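Exopolysaccharide biosynthesis protein (Pantoea stewartii subsp. stewartii DC283, PDB 6TGF) modifies the glycan biofilm of its bacterium, probably as a polysaccharide hydrolase, and has a bacteriophage tailspike-like parallel beta-helix fold. Local coordinates at residues 171-174 with 175-179; 192-195 with 196-199. All coordinates share one frame; numbering follows the deposited sequence.

Contact 1: residues 171-174 with 175-179; sequences PSVD and DLRKT. With EDO (1,2-ethanediol), chain C.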
# COMPACT_ATOMS: atom_id res chain seq x y z
N PRO B 171 9.76 -31.33 36.63
CA PRO B 171 8.43 -30.76 36.43
C PRO B 171 8.35 -29.23 36.31
O PRO B 171 7.48 -28.77 35.59
CB PRO B 171 7.65 -31.24 37.66
CG PRO B 171 8.70 -31.43 38.73
CD PRO B 171 9.96 -31.84 37.99
N SER B 172 9.21 -28.48 37.00
CA SER B 172 9.18 -26.99 37.09
C SER B 172 10.59 -26.41 37.17
O SER B 172 11.53 -27.18 37.46
CB SER B 172 8.35 -26.55 38.27
OG SER B 172 8.93 -26.99 39.49
N VAL B 173 10.74 -25.10 36.93
CA VAL B 173 12.06 -24.39 37.03
C VAL B 173 12.45 -24.31 38.51
O VAL B 173 13.66 -24.36 38.80
CB VAL B 173 12.07 -22.99 36.37
CG1 VAL B 173 11.55 -23.01 34.95
CG2 VAL B 173 11.32 -21.95 37.18
N ASP B 174 11.45 -24.18 39.40
CA ASP B 174 11.62 -24.24 40.88
C ASP B 174 12.47 -25.48 41.22
O ASP B 174 13.45 -25.33 41.98
CB ASP B 174 10.27 -24.28 41.60
CG ASP B 174 9.53 -22.95 41.64
OD1 ASP B 174 10.10 -21.94 41.18
OD2 ASP B 174 8.39 -22.94 42.13
N ASP B 175 12.11 -26.64 40.65
CA ASP B 175 12.80 -27.93 40.86
C ASP B 175 14.12 -27.95 40.07
O ASP B 175 15.09 -28.55 40.57
CB ASP B 175 11.89 -29.11 40.49
CG ASP B 175 10.73 -29.30 41.46
OD1 ASP B 175 11.00 -29.49 42.66
OD2 ASP B 175 9.58 -29.23 41.00
N LEU B 176 14.15 -27.32 38.89
CA LEU B 176 15.35 -27.24 38.01
C LEU B 176 16.47 -26.45 38.72
O LEU B 176 17.63 -26.88 38.63
CB LEU B 176 14.98 -26.57 36.68
CG LEU B 176 16.09 -26.54 35.63
CD1 LEU B 176 16.44 -27.94 35.16
CD2 LEU B 176 15.68 -25.67 34.45
N ARG B 177 16.12 -25.35 39.40
CA ARG B 177 17.07 -24.46 40.12
C ARG B 177 17.64 -25.18 41.35
O ARG B 177 18.64 -24.68 41.90
CB ARG B 177 16.39 -23.15 40.52
CG ARG B 177 16.19 -22.18 39.36
CD ARG B 177 15.17 -21.12 39.71
NE ARG B 177 15.03 -20.11 38.67
CZ ARG B 177 14.04 -19.22 38.61
NH1 ARG B 177 13.09 -19.20 39.52
NH2 ARG B 177 14.00 -18.35 37.62
N LYS B 178 17.01 -26.28 41.78
CA LYS B 178 17.40 -27.06 42.99
C LYS B 178 18.15 -28.34 42.58
O LYS B 178 18.72 -28.99 43.48
CB LYS B 178 16.16 -27.40 43.81
CG LYS B 178 15.58 -26.23 44.60
CD LYS B 178 14.18 -26.49 45.12
CE LYS B 178 13.78 -25.53 46.22
NZ LYS B 178 12.43 -25.84 46.76
N THR B 179 18.15 -28.69 41.29
CA THR B 179 18.77 -29.93 40.75
C THR B 179 20.17 -29.61 40.21
O THR B 179 20.25 -29.00 39.14
CB THR B 179 17.91 -30.55 39.64
OG1 THR B 179 16.60 -30.79 40.17
CG2 THR B 179 18.48 -31.85 39.11
C1 EDO C . 4.87 -22.07 40.34
O1 EDO C . 6.21 -21.63 40.42
C2 EDO C . 3.90 -21.10 40.90
O2 EDO C . 4.33 -19.75 40.83
O HOH W 1 12.49 -20.90 41.79
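S172 and D175 meet at the N-cap of the short helix 173-176, the crossover helix of a beta-alpha-beta unit between the parallel strands 168-170 and 187-190. S172 OG donates to D175 OD2 at 2.8 Å, meeting that oxygen from 45° out of the carboxylate plane. With chi1 at 63°, the hydroxyl oxygen sits between the backbone N and the carbonyl carbon and so faces the first turn, where D175 N reaches S172 OG in a weak, 3.4 Å capping bond. The same serine thus gives its proton to the side chain of D175 and accepts from its backbone. One residue further along, R177 N binds V173 O at 2.7 Å, following the C=O direction closely (161°). D175 O is gripped by two donors from opposite faces of its plane: K178 N, and T179 OG1 at 2.7 Å.

D174 OD1 and R177 NH1 stand 4.4 Å apart, too far for a salt bridge, and one water joins them, accepting from NH1 in the guanidinium plane and donating to OD1. The direct salt bridge of R177 runs from NE to D213. The other carboxylate oxygen, D174 OD2, accepts from O1 of a 1,2-ethanediol at 3.1 Å.

Packing follows the arginine, which is extended from CG to NE and lies alongside V173, both side chains pointing the same way. On the buried side V173 and L176 rest on F219 of strand 218-221. V173 CG2 stands 4.0 Å from R177 NH1, over one guanidinium face and offset toward its rim.

Contact 2: residues 192-195 with 196-199; sequences SWHP and GLEV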
# COMPACT_ATOMS: atom_id res chain seq x y z
N SER B 192 7.58 -28.35 31.96
CA SER B 192 7.02 -26.98 31.83
C SER B 192 7.72 -26.02 32.80
O SER B 192 8.39 -26.51 33.73
CB SER B 192 5.52 -26.99 32.04
OG SER B 192 5.16 -26.28 33.21
N TRP B 193 7.54 -24.72 32.59
CA TRP B 193 8.07 -23.64 33.46
C TRP B 193 7.43 -23.77 34.85
O TRP B 193 8.18 -23.98 35.82
CB TRP B 193 7.81 -22.26 32.84
CG TRP B 193 8.80 -21.21 33.23
CD1 TRP B 193 9.79 -20.69 32.44
CD2 TRP B 193 8.91 -20.53 34.50
NE1 TRP B 193 10.50 -19.74 33.13
CE2 TRP B 193 9.99 -19.63 34.39
CE3 TRP B 193 8.21 -20.61 35.71
CZ2 TRP B 193 10.38 -18.80 35.45
CZ3 TRP B 193 8.59 -19.79 36.75
CH2 TRP B 193 9.66 -18.91 36.62
N HIS B 194 6.10 -23.67 34.91
CA HIS B 194 5.28 -23.79 36.15
C HIS B 194 4.77 -25.23 36.29
O HIS B 194 4.49 -25.89 35.30
CB HIS B 194 4.11 -22.80 36.11
CG HIS B 194 4.53 -21.37 36.16
ND1 HIS B 194 5.00 -20.78 37.31
CD2 HIS B 194 4.56 -20.42 35.20
CE1 HIS B 194 5.30 -19.52 37.07
NE2 HIS B 194 5.04 -19.27 35.79
N PRO B 195 4.63 -25.76 37.53
CA PRO B 195 4.15 -27.13 37.73
C PRO B 195 2.79 -27.40 37.08
O PRO B 195 1.83 -26.74 37.42
CB PRO B 195 4.05 -27.27 39.26
CG PRO B 195 4.97 -26.20 39.81
CD PRO B 195 4.92 -25.07 38.80
N GLY B 196 2.76 -28.35 36.13
CA GLY B 196 1.53 -28.97 35.60
C GLY B 196 0.80 -28.13 34.56
O GLY B 196 -0.40 -28.40 34.35
N LEU B 197 1.47 -27.16 33.92
CA LEU B 197 0.87 -26.28 32.87
C LEU B 197 1.32 -26.72 31.47
O LEU B 197 0.69 -26.27 30.49
CB LEU B 197 1.28 -24.83 33.13
CG LEU B 197 0.79 -24.20 34.43
CD1 LEU B 197 0.82 -22.68 34.34
CD2 LEU B 197 -0.60 -24.67 34.80
N GLU B 198 2.36 -27.56 31.37
CA GLU B 198 3.01 -28.03 30.11
C GLU B 198 3.06 -26.90 29.07
O GLU B 198 2.71 -27.15 27.90
CB GLU B 198 2.35 -29.31 29.60
CG GLU B 198 0.84 -29.24 29.41
CD GLU B 198 0.22 -30.59 29.09
OE1 GLU B 198 0.97 -31.58 28.94
OE2 GLU B 198 -1.03 -30.66 29.00
N VAL B 199 3.50 -25.70 29.49
CA VAL B 199 4.00 -24.61 28.60
C VAL B 199 5.33 -24.10 29.17
O VAL B 199 5.51 -24.16 30.41
CB VAL B 199 3.00 -23.45 28.44
CG1 VAL B 199 1.71 -23.90 27.77
CG2 VAL B 199 2.69 -22.76 29.76
O HOH W 2 4.41 -22.83 32.71
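G196 follows P195 at the bend of a type II beta turn from H194 to L197, with a positive phi (80°) that suits glycine at the third position. Its N lies 3.1 Å from H194 O, but at an angle too poor for a hydrogen bond. In L197, chi1 of -63° sets CG anti to the carbonyl carbon and beside the backbone N, which lays CD1 against H194 CB, 3.7 Å away. Both side chains also touch I244. The imidazole is flanked on one face by W193, whose CE3 stands over the ring centre, and H194 NE2 is hydrogen-bonded to G242 O.

The turn tips the long loop of a beta hairpin whose antiparallel arms are strands 187-190 and 202-207. E198 turns the chain again through a positive phi (38°), and its backbone N passes S192 CB at 3.3 Å while its CB points away from 192-195 and its side chain touches K191. V199 closes the circuit: its O accepts from W193 N at 3.0 Å in a nearly straight bond. A water also donates to V199 O at 2.9 Å and accepts from H194 N, so this one carbonyl holds two consecutive backbone amides of the opposing segment, one directly and one through the water.

How the contacts relate
The two contacts lie in series along the chain, with centres about 11 Å apart, and their backbones meet directly: V173 N is 3.0 Å from W193 O, a probable hydrogen bond from the first turn of the helix to the hairpin loop. Beside it, S172 CB packs on P195 CG at 3.7 Å. V173 of contact 1 and W193 of contact 2 share F219 as a neighbour. A 1,2-ethanediol, probably from the crystallisation liquor, sits where both reach it, bound by D174 and with its O1 3.4 Å from H194 ND1. Both centres lie far from that of the chain (about 46 and 39 Å), on the same side, in the region preceding the beta-helix.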